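Local coordinates for putative uncharacterized protein (Mycobacterium avium, PDB 2Z6V), which is of unknown function but probably transfers a sulfuryl group from the donor PAPS to an acceptor, at residues H91-D96 / I144-T149; L126-A131 / E363-N368; P156-L161 / P180-A185. All blocks are in the same frame, centred on the assembly; numbering follows the deposited sequence.

In the fold
All three contacts pack a helix against a loop around a five-stranded parallel sheet. None has a hydrogen bond between its own two segments. Contact 1 is a surface contact between helix 70-96 and the loop after strand 132-134. It is purely apolar. Contact 2 is partly buried. It joins the turn before that same strand to helix 360-371, and mixes alkyl packing with polar groups. Contact 3 is also partly buried and lies closest to the centre of the chain, where a cysteine sulfur meets a tryptophan. Contacts 1 and 3 touch through a probable hydrogen bond from R157 NH1 to P145 O (2.6 Å). Contact 2 stands apart from both.

Contact 1. Residues H91-D96 / I144-T149; sequences HAYIQD and IPPAST
The Y93 ring meets I144, P145 and P146, and each of them approaches it obliquely, neither squarely over a face nor at an edge. This is helix-to-loop packing at the surface of the sulfotransferase fold. Y93 lies on helix 70-96. The three partners lie in the loop between strand 132-134 and helix 156-166. No hydrogen bond joins the two segments.

The ring is met along its length. I144 takes the end nearest the helix: its CG2 is 3.7 Å from Y93 CD1, and its CD1 is 3.7 Å from Y93 CB. Both branches of the isoleucine therefore touch the root of the tyrosine. P145 adds a looser contact on one flank, at the ring carbon next to CZ: its CB is 4.3 Å from Y93 CE1. P146 takes the phenol end and comes from the opposite direction.

Y93 CG is anti to the backbone N (chi1 -167°), which sends the ring out from the helix to the loop. The peptide bond between I144 and P145 is cis. All three consecutive residues touch the one ring.

Helix 224-238 closes in on the same group, with V236 touching both Y93 and I144. The H97 ring also meets Y93. At the phenol end, P146 CD lies 3.5 Å from Y93 CZ and equally 3.5 Å from Y93 OH.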
ATOM      1  N   HIS A  91      13.215 -15.298   3.513  1.00 30.88           N
ATOM      2  CA  HIS A  91      14.656 -15.435   3.627  1.00 29.47           C
ATOM      3  C   HIS A  91      15.084 -16.888   3.518  1.00 28.37           C
ATOM      4  O   HIS A  91      16.089 -17.201   2.876  1.00 28.86           O
ATOM      5  CB  HIS A  91      15.159 -14.851   4.943  1.00 31.51           C
ATOM      6  CG  HIS A  91      16.627 -15.039   5.149  1.00 33.54           C
ATOM      7  ND1 HIS A  91      17.148 -16.075   5.897  1.00 35.05           N
ATOM      8  CD2 HIS A  91      17.689 -14.387   4.618  1.00 32.79           C
ATOM      9  CE1 HIS A  91      18.466 -16.053   5.813  1.00 35.35           C
ATOM     10  NE2 HIS A  91      18.818 -15.041   5.043  1.00 33.92           N
ATOM     11  N   ALA A  92      14.323 -17.779   4.144  1.00 26.90           N
ATOM     12  CA  ALA A  92      14.651 -19.204   4.100  1.00 27.49           C
ATOM     13  C   ALA A  92      14.544 -19.703   2.663  1.00 28.74           C
ATOM     14  O   ALA A  92      15.377 -20.489   2.199  1.00 28.34           O
ATOM     15  CB  ALA A  92      13.710 -19.997   5.006  1.00 23.19           C
ATOM     16  N   TYR A  93      13.520 -19.226   1.957  1.00 28.60           N
ATOM     17  CA  TYR A  93      13.306 -19.629   0.579  1.00 27.54           C
ATOM     18  C   TYR A  93      14.443 -19.165  -0.331  1.00 27.73           C
ATOM     19  O   TYR A  93      14.982 -19.949  -1.118  1.00 26.31           O
ATOM     20  CB  TYR A  93      11.982 -19.070   0.055  1.00 25.03           C
ATOM     21  CG  TYR A  93      11.566 -19.698  -1.250  1.00 23.54           C
ATOM     22  CD1 TYR A  93      11.025 -20.985  -1.281  1.00 22.32           C
ATOM     23  CD2 TYR A  93      11.757 -19.028  -2.461  1.00 22.07           C
ATOM     24  CE1 TYR A  93      10.682 -21.591  -2.484  1.00 23.67           C
ATOM     25  CE2 TYR A  93      11.420 -19.626  -3.676  1.00 22.93           C
ATOM     26  CZ  TYR A  93      10.880 -20.906  -3.679  1.00 24.64           C
ATOM     27  OH  TYR A  93      10.527 -21.499  -4.868  1.00 24.15           O
ATOM     28  N   ILE A  94      14.802 -17.891  -0.231  1.00 28.24           N
ATOM     29  CA  ILE A  94      15.874 -17.364  -1.066  1.00 29.31           C
ATOM     30  C   ILE A  94      17.175 -18.128  -0.843  1.00 31.23           C
ATOM     31  O   ILE A  94      17.886 -18.431  -1.807  1.00 32.15           O
ATOM     32  CB  ILE A  94      16.092 -15.857  -0.823  1.00 26.80           C
ATOM     33  CG1 ILE A  94      14.869 -15.082  -1.322  1.00 23.55           C
ATOM     34  CG2 ILE A  94      17.327 -15.379  -1.565  1.00 23.76           C
ATOM     35  CD1 ILE A  94      14.955 -13.591  -1.099  1.00 20.69           C
ATOM     36  N   GLN A  95      17.487 -18.447   0.414  1.00 32.07           N
ATOM     37  CA  GLN A  95      18.697 -19.204   0.699  1.00 32.89           C
ATOM     38  C   GLN A  95      18.664 -20.531  -0.064  1.00 33.34           C
ATOM     39  O   GLN A  95      19.679 -20.958  -0.602  1.00 34.84           O
ATOM     40  CB  GLN A  95      18.844 -19.471   2.198  1.00 36.00           C
ATOM     41  CG  GLN A  95      19.147 -18.238   3.040  1.00 42.88           C
ATOM     42  CD  GLN A  95      20.249 -17.370   2.439  1.00 48.15           C
ATOM     43  OE1 GLN A  95      20.007 -16.602   1.502  1.00 51.23           O
ATOM     44  NE2 GLN A  95      21.469 -17.499   2.966  1.00 48.63           N
ATOM     45  N   ASP A  96      17.502 -21.178  -0.124  1.00 33.46           N
ATOM     46  CA  ASP A  96      17.381 -22.444  -0.851  1.00 34.57           C
ATOM     47  C   ASP A  96      17.259 -22.253  -2.360  1.00 34.60           C
ATOM     48  O   ASP A  96      17.341 -23.225  -3.110  1.00 35.32           O
ATOM     49  CB  ASP A  96      16.159 -23.256  -0.389  1.00 36.78           C
ATOM     50  CG  ASP A  96      16.316 -23.823   1.007  1.00 38.72           C
ATOM     51  OD1 ASP A  96      17.452 -24.178   1.394  1.00 42.91           O
ATOM     52  OD2 ASP A  96      15.293 -23.934   1.713  1.00 39.23           O
ATOM     53  N   ILE A 144       5.487 -17.770   0.603  1.00 25.59           N
ATOM     54  CA  ILE A 144       6.268 -18.978   0.361  1.00 25.37           C
ATOM     55  C   ILE A 144       5.476 -20.269   0.531  1.00 25.54           C
ATOM     56  O   ILE A 144       4.801 -20.454   1.544  1.00 25.76           O
ATOM     57  CB  ILE A 144       7.494 -19.010   1.325  1.00 25.18           C
ATOM     58  CG1 ILE A 144       8.329 -17.743   1.132  1.00 24.68           C
ATOM     59  CG2 ILE A 144       8.336 -20.260   1.096  1.00 23.65           C
ATOM     60  CD1 ILE A 144       8.704 -17.458  -0.314  1.00 22.66           C
ATOM     61  N   PRO A 145       5.555 -21.189  -0.452  1.00 24.81           N
ATOM     62  CA  PRO A 145       6.312 -21.148  -1.717  1.00 26.11           C
ATOM     63  C   PRO A 145       5.488 -20.444  -2.802  1.00 24.92           C
ATOM     64  O   PRO A 145       4.265 -20.503  -2.783  1.00 25.51           O
ATOM     65  CB  PRO A 145       6.533 -22.630  -2.056  1.00 25.70           C
ATOM     66  CG  PRO A 145       6.120 -23.385  -0.806  1.00 27.90           C
ATOM     67  CD  PRO A 145       5.024 -22.538  -0.224  1.00 26.04           C
ATOM     68  N   PRO A 146       6.147 -19.799  -3.778  1.00 24.82           N
ATOM     69  CA  PRO A 146       5.402 -19.098  -4.837  1.00 24.31           C
ATOM     70  C   PRO A 146       4.608 -20.029  -5.751  1.00 24.01           C
ATOM     71  O   PRO A 146       4.973 -21.194  -5.944  1.00 22.81           O
ATOM     72  CB  PRO A 146       6.496 -18.327  -5.571  1.00 22.52           C
ATOM     73  CG  PRO A 146       7.664 -19.284  -5.486  1.00 24.24           C
ATOM     74  CD  PRO A 146       7.597 -19.807  -4.058  1.00 24.53           C
ATOM     75  N   ALA A 147       3.513 -19.511  -6.300  1.00 23.15           N
ATOM     76  CA  ALA A 147       2.656 -20.300  -7.176  1.00 23.93           C
ATOM     77  C   ALA A 147       2.907 -20.027  -8.648  1.00 25.52           C
ATOM     78  O   ALA A 147       3.478 -19.003  -9.024  1.00 26.91           O
ATOM     79  CB  ALA A 147       1.185 -20.030  -6.853  1.00 22.84           C
ATOM     80  N   SER A 148       2.466 -20.961  -9.482  1.00 26.57           N
ATOM     81  CA  SER A 148       2.596 -20.832 -10.923  1.00 26.43           C
ATOM     82  C   SER A 148       1.593 -19.786 -11.424  1.00 28.36           C
ATOM     83  O   SER A 148       0.621 -19.444 -10.731  1.00 27.01           O
ATOM     84  CB  SER A 148       2.298 -22.172 -11.588  1.00 22.64           C
ATOM     85  OG  SER A 148       0.961 -22.549 -11.335  1.00 22.30           O
ATOM     86  N   THR A 149       1.831 -19.286 -12.633  1.00 29.07           N
ATOM     87  CA  THR A 149       0.954 -18.297 -13.249  1.00 30.32           C
ATOM     88  C   THR A 149      -0.491 -18.808 -13.314  1.00 30.60           C
ATOM     89  O   THR A 149      -1.426 -18.118 -12.897  1.00 29.86           O
ATOM     90  CB  THR A 149       1.432 -17.967 -14.684  1.00 31.07           C
ATOM     91  OG1 THR A 149       2.808 -17.572 -14.644  1.00 32.22           O
ATOM     92  CG2 THR A 149       0.612 -16.838 -15.284  1.00 27.51           C
TER

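Contact 2. Residues L126-A131 / E363-N368; sequences LDQDPA and EARMRN
Q128 and R365 mark the closest backbone approach, with their CA atoms 5.9 Å apart. Q128 sits in a type I beta turn from L126 to D129, whose closing backbone bond is weak. R365 sits within helix 360-371. The turn thus lies against the side of a helix, and no hydrogen bond crosses between them.

An Asx turn follows the beta turn. D129 OD1 accepts from A131 N at 3.0 Å, on its anti side and 23° out of the carboxylate plane. This bond spans P130, just before strand 132-134.

R365 carries the helix side of the contact. Its chain is extended from CG to NE and runs past the turn, with CD packed against Q128 O. The guanidinium then reaches P130. P130 CD lies 3.8 Å above one face, nearest to R365 NH1 and offset toward the rim. D129 OD1 is 6.6 Å from R365 NH1, so any attraction between the charges acts at a distance.

Q128 bends at chi2 (-51°). This lays its amide alongside the helix, toward the helix's C-terminal end, with OE1 3.6 Å from R365 CB. Its own CB packs on M366 CG at 4.1 Å. Q128 NE2 makes a weak hydrogen bond to Y124 O.

Helix 343-353 backs the joint: M344 and M347 touch M366, and Y351 OH bonds D129 OD2. Beyond the turn, the chain runs directly into strand 132-134, an outermost strand of the sheet, and A131 pairs through its backbone with S244 at the start of strand 244-248.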
ATOM      1  N   LEU A 126      -4.924  -3.189 -15.345  1.00 30.81           N
ATOM      2  CA  LEU A 126      -3.583  -3.620 -15.717  1.00 31.38           C
ATOM      3  C   LEU A 126      -3.438  -5.100 -15.415  1.00 31.89           C
ATOM      4  O   LEU A 126      -2.650  -5.797 -16.049  1.00 31.98           O
ATOM      5  CB  LEU A 126      -2.521  -2.842 -14.931  1.00 30.55           C
ATOM      6  CG  LEU A 126      -2.377  -1.342 -15.204  1.00 29.66           C
ATOM      7  CD1 LEU A 126      -1.431  -0.718 -14.189  1.00 27.20           C
ATOM      8  CD2 LEU A 126      -1.875  -1.132 -16.622  1.00 29.03           C
ATOM      9  N   ASP A 127      -4.210  -5.573 -14.442  1.00 32.60           N
ATOM     10  CA  ASP A 127      -4.157  -6.970 -14.041  1.00 33.89           C
ATOM     11  C   ASP A 127      -4.852  -7.864 -15.062  1.00 35.34           C
ATOM     12  O   ASP A 127      -4.733  -9.088 -15.003  1.00 35.56           O
ATOM     13  CB  ASP A 127      -4.791  -7.138 -12.657  1.00 34.67           C
ATOM     14  CG  ASP A 127      -4.595  -8.535 -12.087  1.00 36.51           C
ATOM     15  OD1 ASP A 127      -3.471  -9.076 -12.183  1.00 35.29           O
ATOM     16  OD2 ASP A 127      -5.564  -9.089 -11.526  1.00 39.70           O
ATOM     17  N   GLN A 128      -5.568  -7.241 -15.999  1.00 36.10           N
ATOM     18  CA  GLN A 128      -6.278  -7.963 -17.052  1.00 35.73           C
ATOM     19  C   GLN A 128      -5.355  -8.382 -18.195  1.00 36.42           C
ATOM     20  O   GLN A 128      -5.737  -9.182 -19.042  1.00 38.64           O
ATOM     21  CB  GLN A 128      -7.403  -7.104 -17.616  1.00 35.45           C
ATOM     22  CG  GLN A 128      -8.514  -6.840 -16.639  1.00 37.11           C
ATOM     23  CD  GLN A 128      -9.016  -8.116 -16.012  1.00 38.93           C
ATOM     24  OE1 GLN A 128      -9.363  -9.071 -16.716  1.00 36.09           O
ATOM     25  NE2 GLN A 128      -9.052  -8.150 -14.678  1.00 37.18           N
ATOM     26  N   ASP A 129      -4.150  -7.827 -18.224  1.00 36.85           N
ATOM     27  CA  ASP A 129      -3.164  -8.143 -19.258  1.00 36.77           C
ATOM     28  C   ASP A 129      -2.412  -9.394 -18.794  1.00 37.22           C
ATOM     29  O   ASP A 129      -1.676  -9.351 -17.807  1.00 38.02           O
ATOM     30  CB  ASP A 129      -2.192  -6.969 -19.406  1.00 36.85           C
ATOM     31  CG  ASP A 129      -1.305  -7.091 -20.625  1.00 36.58           C
ATOM     32  OD1 ASP A 129      -0.856  -8.219 -20.929  1.00 36.46           O
ATOM     33  OD2 ASP A 129      -1.049  -6.049 -21.269  1.00 34.49           O
ATOM     34  N   PRO A 130      -2.584 -10.523 -19.496  1.00 36.68           N
ATOM     35  CA  PRO A 130      -1.897 -11.758 -19.092  1.00 35.38           C
ATOM     36  C   PRO A 130      -0.369 -11.733 -19.089  1.00 34.63           C
ATOM     37  O   PRO A 130       0.260 -12.626 -18.529  1.00 34.16           O
ATOM     38  CB  PRO A 130      -2.471 -12.808 -20.051  1.00 35.17           C
ATOM     39  CG  PRO A 130      -2.851 -12.006 -21.261  1.00 36.19           C
ATOM     40  CD  PRO A 130      -3.441 -10.749 -20.675  1.00 36.18           C
ATOM     41  N   ALA A 131       0.230 -10.714 -19.700  1.00 34.25           N
ATOM     42  CA  ALA A 131       1.693 -10.608 -19.743  1.00 34.19           C
ATOM     43  C   ALA A 131       2.212  -9.790 -18.562  1.00 34.40           C
ATOM     44  O   ALA A 131       3.423  -9.690 -18.324  1.00 32.11           O
ATOM     45  CB  ALA A 131       2.127  -9.961 -21.043  1.00 30.88           C
ATOM     46  N   GLU A 363      -7.738  -5.689 -24.299  1.00 43.48           N
ATOM     47  CA  GLU A 363      -8.705  -4.594 -24.335  1.00 44.11           C
ATOM     48  C   GLU A 363     -10.114  -5.118 -24.043  1.00 43.10           C
ATOM     49  O   GLU A 363     -10.926  -4.440 -23.410  1.00 43.07           O
ATOM     50  CB  GLU A 363      -8.660  -3.900 -25.700  1.00 45.37           C
ATOM     51  CG  GLU A 363      -9.634  -2.745 -25.840  1.00 49.82           C
ATOM     52  CD  GLU A 363      -9.473  -1.984 -27.154  1.00 53.74           C
ATOM     53  OE1 GLU A 363      -9.366  -2.641 -28.219  1.00 54.42           O
ATOM     54  OE2 GLU A 363      -9.467  -0.730 -27.121  1.00 53.12           O
ATOM     55  N   ALA A 364     -10.397  -6.333 -24.498  1.00 40.94           N
ATOM     56  CA  ALA A 364     -11.701  -6.938 -24.263  1.00 41.33           C
ATOM     57  C   ALA A 364     -11.881  -7.280 -22.780  1.00 41.15           C
ATOM     58  O   ALA A 364     -12.963  -7.071 -22.216  1.00 39.14           O
ATOM     59  CB  ALA A 364     -11.852  -8.187 -25.112  1.00 40.62           C
ATOM     60  N   ARG A 365     -10.822  -7.804 -22.157  1.00 41.50           N
ATOM     61  CA  ARG A 365     -10.860  -8.162 -20.736  1.00 40.93           C
ATOM     62  C   ARG A 365     -11.064  -6.907 -19.906  1.00 40.00           C
ATOM     63  O   ARG A 365     -11.800  -6.917 -18.917  1.00 39.38           O
ATOM     64  CB  ARG A 365      -9.562  -8.854 -20.307  1.00 41.58           C
ATOM     65  CG  ARG A 365      -9.255 -10.126 -21.079  1.00 43.87           C
ATOM     66  CD  ARG A 365      -8.033 -10.834 -20.534  1.00 47.23           C
ATOM     67  NE  ARG A 365      -7.682 -12.015 -21.322  1.00 53.72           N
ATOM     68  CZ  ARG A 365      -6.979 -11.990 -22.456  1.00 57.27           C
ATOM     69  NH1 ARG A 365      -6.539 -10.836 -22.946  1.00 58.60           N
ATOM     70  NH2 ARG A 365      -6.711 -13.124 -23.104  1.00 58.37           N
ATOM     71  N   MET A 366     -10.414  -5.823 -20.315  1.00 38.94           N
ATOM     72  CA  MET A 366     -10.551  -4.563 -19.604  1.00 40.31           C
ATOM     73  C   MET A 366     -11.986  -4.056 -19.692  1.00 41.07           C
ATOM     74  O   MET A 366     -12.539  -3.563 -18.710  1.00 40.24           O
ATOM     75  CB  MET A 366      -9.602  -3.515 -20.178  1.00 38.57           C
ATOM     76  CG  MET A 366      -8.152  -3.915 -20.131  1.00 38.66           C
ATOM     77  SD  MET A 366      -7.101  -2.507 -20.452  1.00 39.78           S
ATOM     78  CE  MET A 366      -5.528  -3.085 -19.823  1.00 39.29           C
ATOM     79  N   ARG A 367     -12.577  -4.177 -20.878  1.00 43.38           N
ATOM     80  CA  ARG A 367     -13.953  -3.740 -21.106  1.00 44.19           C
ATOM     81  C   ARG A 367     -14.924  -4.624 -20.342  1.00 44.14           C
ATOM     82  O   ARG A 367     -15.909  -4.144 -19.779  1.00 42.01           O
ATOM     83  CB  ARG A 367     -14.273  -3.783 -22.597  1.00 44.80           C
ATOM     84  CG  ARG A 367     -13.968  -2.492 -23.316  1.00 46.77           C
ATOM     85  CD  ARG A 367     -13.859  -2.720 -24.805  1.00 48.74           C
ATOM     86  NE  ARG A 367     -13.786  -1.462 -25.540  1.00 51.27           N
ATOM     87  CZ  ARG A 367     -13.332  -1.356 -26.785  1.00 52.52           C
ATOM     88  NH1 ARG A 367     -12.904  -2.439 -27.426  1.00 50.65           N
ATOM     89  NH2 ARG A 367     -13.322  -0.173 -27.395  1.00 51.56           N
ATOM     90  N   ASN A 368     -14.638  -5.919 -20.326  1.00 45.41           N
ATOM     91  CA  ASN A 368     -15.483  -6.857 -19.611  1.00 48.13           C
ATOM     92  C   ASN A 368     -15.447  -6.560 -18.118  1.00 48.90           C
ATOM     93  O   ASN A 368     -16.458  -6.714 -17.425  1.00 50.65           O
ATOM     94  CB  ASN A 368     -15.020  -8.289 -19.855  1.00 51.12           C
ATOM     95  CG  ASN A 368     -15.604  -9.259 -18.851  1.00 54.96           C
ATOM     96  OD1 ASN A 368     -16.822  -9.368 -18.714  1.00 56.44           O
ATOM     97  ND2 ASN A 368     -14.735  -9.965 -18.131  1.00 58.29           N
TER

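Contact 3. Residues P156-L161 / P180-A185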
ATOM      1  N   PRO A 156      -4.664 -23.051  -3.258  1.00 30.86           N
ATOM      2  CA  PRO A 156      -5.353 -23.335  -1.992  1.00 30.49           C
ATOM      3  C   PRO A 156      -5.175 -22.265  -0.908  1.00 30.88           C
ATOM      4  O   PRO A 156      -6.066 -22.052  -0.088  1.00 32.87           O
ATOM      5  CB  PRO A 156      -4.771 -24.684  -1.583  1.00 30.53           C
ATOM      6  CG  PRO A 156      -4.541 -25.351  -2.911  1.00 29.56           C
ATOM      7  CD  PRO A 156      -3.926 -24.239  -3.728  1.00 29.93           C
ATOM      8  N   ARG A 157      -4.030 -21.593  -0.890  1.00 29.71           N
ATOM      9  CA  ARG A 157      -3.809 -20.561   0.114  1.00 30.80           C
ATOM     10  C   ARG A 157      -4.692 -19.369  -0.217  1.00 31.24           C
ATOM     11  O   ARG A 157      -5.192 -18.684   0.674  1.00 31.98           O
ATOM     12  CB  ARG A 157      -2.335 -20.160   0.157  1.00 28.98           C
ATOM     13  CG  ARG A 157      -1.453 -21.251   0.755  1.00 28.93           C
ATOM     14  CD  ARG A 157      -0.007 -21.095   0.341  1.00 28.24           C
ATOM     15  NE  ARG A 157       0.173 -21.258  -1.098  1.00 26.11           N
ATOM     16  CZ  ARG A 157       1.331 -21.083  -1.723  1.00 24.90           C
ATOM     17  NH1 ARG A 157       2.404 -20.744  -1.031  1.00 22.67           N
ATOM     18  NH2 ARG A 157       1.419 -21.240  -3.037  1.00 24.06           N
ATOM     19  N   CYS A 158      -4.893 -19.135  -1.507  1.00 31.12           N
ATOM     20  CA  CYS A 158      -5.753 -18.048  -1.937  1.00 30.67           C
ATOM     21  C   CYS A 158      -7.208 -18.440  -1.654  1.00 30.98           C
ATOM     22  O   CYS A 158      -7.979 -17.652  -1.115  1.00 28.37           O
ATOM     23  CB  CYS A 158      -5.579 -17.793  -3.428  1.00 30.72           C
ATOM     24  SG  CYS A 158      -6.617 -16.467  -4.026  1.00 31.87           S
ATOM     25  N   LEU A 159      -7.580 -19.664  -2.020  1.00 30.86           N
ATOM     26  CA  LEU A 159      -8.941 -20.125  -1.782  1.00 32.59           C
ATOM     27  C   LEU A 159      -9.274 -20.135  -0.289  1.00 33.53           C
ATOM     28  O   LEU A 159     -10.359 -19.712   0.116  1.00 33.92           O
ATOM     29  CB  LEU A 159      -9.139 -21.518  -2.380  1.00 30.38           C
ATOM     30  CG  LEU A 159      -8.977 -21.568  -3.902  1.00 31.82           C
ATOM     31  CD1 LEU A 159      -9.387 -22.949  -4.406  1.00 28.21           C
ATOM     32  CD2 LEU A 159      -9.828 -20.477  -4.559  1.00 25.72           C
ATOM     33  N   ALA A 160      -8.331 -20.604   0.525  1.00 33.66           N
ATOM     34  CA  ALA A 160      -8.529 -20.658   1.969  1.00 33.67           C
ATOM     35  C   ALA A 160      -8.770 -19.266   2.523  1.00 33.61           C
ATOM     36  O   ALA A 160      -9.601 -19.074   3.400  1.00 36.41           O
ATOM     37  CB  ALA A 160      -7.314 -21.278   2.642  1.00 32.65           C
ATOM     38  N   LEU A 161      -8.031 -18.296   2.010  1.00 35.01           N
ATOM     39  CA  LEU A 161      -8.158 -16.913   2.447  1.00 36.75           C
ATOM     40  C   LEU A 161      -9.544 -16.380   2.083  1.00 39.79           C
ATOM     41  O   LEU A 161     -10.147 -15.614   2.832  1.00 37.95           O
ATOM     42  CB  LEU A 161      -7.078 -16.078   1.765  1.00 36.69           C
ATOM     43  CG  LEU A 161      -6.186 -15.231   2.659  1.00 38.91           C
ATOM     44  CD1 LEU A 161      -6.955 -13.999   3.125  1.00 40.64           C
ATOM     45  CD2 LEU A 161      -5.703 -16.080   3.832  1.00 37.32           C
ATOM     46  N   PRO A 180     -12.652  -5.852   3.043  1.00108.31           N
ATOM     47  CA  PRO A 180     -12.522  -7.272   2.701  1.00106.25           C
ATOM     48  C   PRO A 180     -11.449  -7.445   1.619  1.00103.87           C
ATOM     49  O   PRO A 180     -11.669  -8.135   0.622  1.00104.67           O
ATOM     50  CB  PRO A 180     -13.918  -7.635   2.190  1.00106.30           C
ATOM     51  CG  PRO A 180     -14.807  -6.704   2.954  1.00107.38           C
ATOM     52  CD  PRO A 180     -14.044  -5.403   2.858  1.00108.09           C
ATOM     53  N   HIS A 181     -10.297  -6.803   1.830  1.00100.28           N
ATOM     54  CA  HIS A 181      -9.168  -6.847   0.898  1.00 96.65           C
ATOM     55  C   HIS A 181      -9.110  -8.114   0.059  1.00 93.96           C
ATOM     56  O   HIS A 181      -8.872  -9.198   0.588  1.00 93.51           O
ATOM     57  CB  HIS A 181      -7.845  -6.688   1.660  1.00 95.83           C
ATOM     58  CG  HIS A 181      -7.288  -5.298   1.620  1.00 95.60           C
ATOM     59  ND1 HIS A 181      -6.841  -4.708   0.457  1.00 96.11           N
ATOM     60  CD2 HIS A 181      -7.121  -4.373   2.596  1.00 95.33           C
ATOM     61  CE1 HIS A 181      -6.425  -3.483   0.717  1.00 96.10           C
ATOM     62  NE2 HIS A 181      -6.584  -3.254   2.009  1.00 95.25           N
ATOM     63  N   TRP A 182      -9.326  -7.962  -1.248  1.00 91.38           N
ATOM     64  CA  TRP A 182      -9.296  -9.082  -2.184  1.00 89.22           C
ATOM     65  C   TRP A 182     -10.133  -8.852  -3.441  1.00 89.21           C
ATOM     66  O   TRP A 182      -9.644  -9.001  -4.564  1.00 87.49           O
ATOM     67  CB  TRP A 182      -9.799 -10.355  -1.506  1.00 87.70           C
ATOM     68  CG  TRP A 182      -8.874 -11.522  -1.624  1.00 85.77           C
ATOM     69  CD1 TRP A 182      -9.080 -12.775  -1.133  1.00 86.13           C
ATOM     70  CD2 TRP A 182      -7.600 -11.552  -2.271  1.00 84.48           C
ATOM     71  NE1 TRP A 182      -8.018 -13.586  -1.433  1.00 84.67           N
ATOM     72  CE2 TRP A 182      -7.094 -12.859  -2.132  1.00 83.75           C
ATOM     73  CE3 TRP A 182      -6.836 -10.603  -2.953  1.00 85.25           C
ATOM     74  CZ2 TRP A 182      -5.862 -13.242  -2.650  1.00 83.34           C
ATOM     75  CZ3 TRP A 182      -5.607 -10.988  -3.467  1.00 86.33           C
ATOM     76  CH2 TRP A 182      -5.133 -12.295  -3.311  1.00 83.67           C
ATOM     77  N   GLU A 183     -11.399  -8.493  -3.241  1.00 89.83           N
ATOM     78  CA  GLU A 183     -12.326  -8.282  -4.350  1.00 89.63           C
ATOM     79  C   GLU A 183     -12.541  -9.676  -4.937  1.00 87.85           C
ATOM     80  O   GLU A 183     -12.778 -10.636  -4.198  1.00 87.99           O
ATOM     81  CB  GLU A 183     -11.707  -7.350  -5.406  1.00 91.71           C
ATOM     82  CG  GLU A 183     -12.484  -6.053  -5.686  1.00 92.36           C
ATOM     83  CD  GLU A 183     -13.660  -6.241  -6.634  1.00 92.40           C
ATOM     84  OE1 GLU A 183     -13.454  -6.785  -7.739  1.00 92.50           O
ATOM     85  OE2 GLU A 183     -14.787  -5.833  -6.280  1.00 92.13           O
ATOM     86  N   ASP A 184     -12.448  -9.793  -6.256  1.00 84.60           N
ATOM     87  CA  ASP A 184     -12.614 -11.085  -6.900  1.00 79.80           C
ATOM     88  C   ASP A 184     -11.571 -12.039  -6.333  1.00 75.78           C
ATOM     89  O   ASP A 184     -10.790 -11.671  -5.449  1.00 74.28           O
ATOM     90  CB  ASP A 184     -12.443 -10.954  -8.418  1.00 81.81           C
ATOM     91  CG  ASP A 184     -13.764 -10.727  -9.142  1.00 82.59           C
ATOM     92  OD1 ASP A 184     -14.493  -9.770  -8.790  1.00 82.32           O
ATOM     93  OD2 ASP A 184     -14.069 -11.512 -10.069  1.00 82.59           O
ATOM     94  N   ALA A 185     -11.560 -13.264  -6.845  1.00 70.41           N
ATOM     95  CA  ALA A 185     -10.619 -14.272  -6.384  1.00 64.11           C
ATOM     96  C   ALA A 185      -9.185 -13.806  -6.536  1.00 58.22           C
ATOM     97  O   ALA A 185      -8.587 -13.986  -7.587  1.00 59.69           O
ATOM     98  CB  ALA A 185     -10.825 -15.578  -7.156  1.00 65.20           C
TER
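C158 is the first residue of helix 156-166 to meet the loop at W182. Its SG is anti to the backbone N (chi1 180°), and this carries the sulfur to the benzene part of the indole. SG lies 3.6 Å from W182 CZ2. It is 4.7 Å from the centroid of the six-membered ring and 60° off the ring normal. The approach is oblique, so the sulfur sits neither over the face nor at the edge. This is a cysteine sulfur-aromatic contact. The same sulfur just reaches the backbone of A185, with A185 C at 4.5 Å.

One turn further along, L161 points toward the loop. Its CB is 4.2 Å from W182 NE1. C158 is nearest the six-membered ring but also comes near NE1, where L161 CB makes a looser contact.

The loop folds back on the helix from which it came. H181 O accepts a hydrogen bond from Q165 NE2, and L162 touches both W182 and A185. The W138 ring meets the indole with planes at about 65°, and W138 also touches C158. A bound palmitic acid lies about 14 Å from the W182 side chain.

The chemistry is that of weak, apolar attraction. C158 and W182 are both buried, and no hydrogen bond crosses between the segments. Fit and dispersion therefore probably hold the indole against the helix, with the polarisable sulfur adding to them.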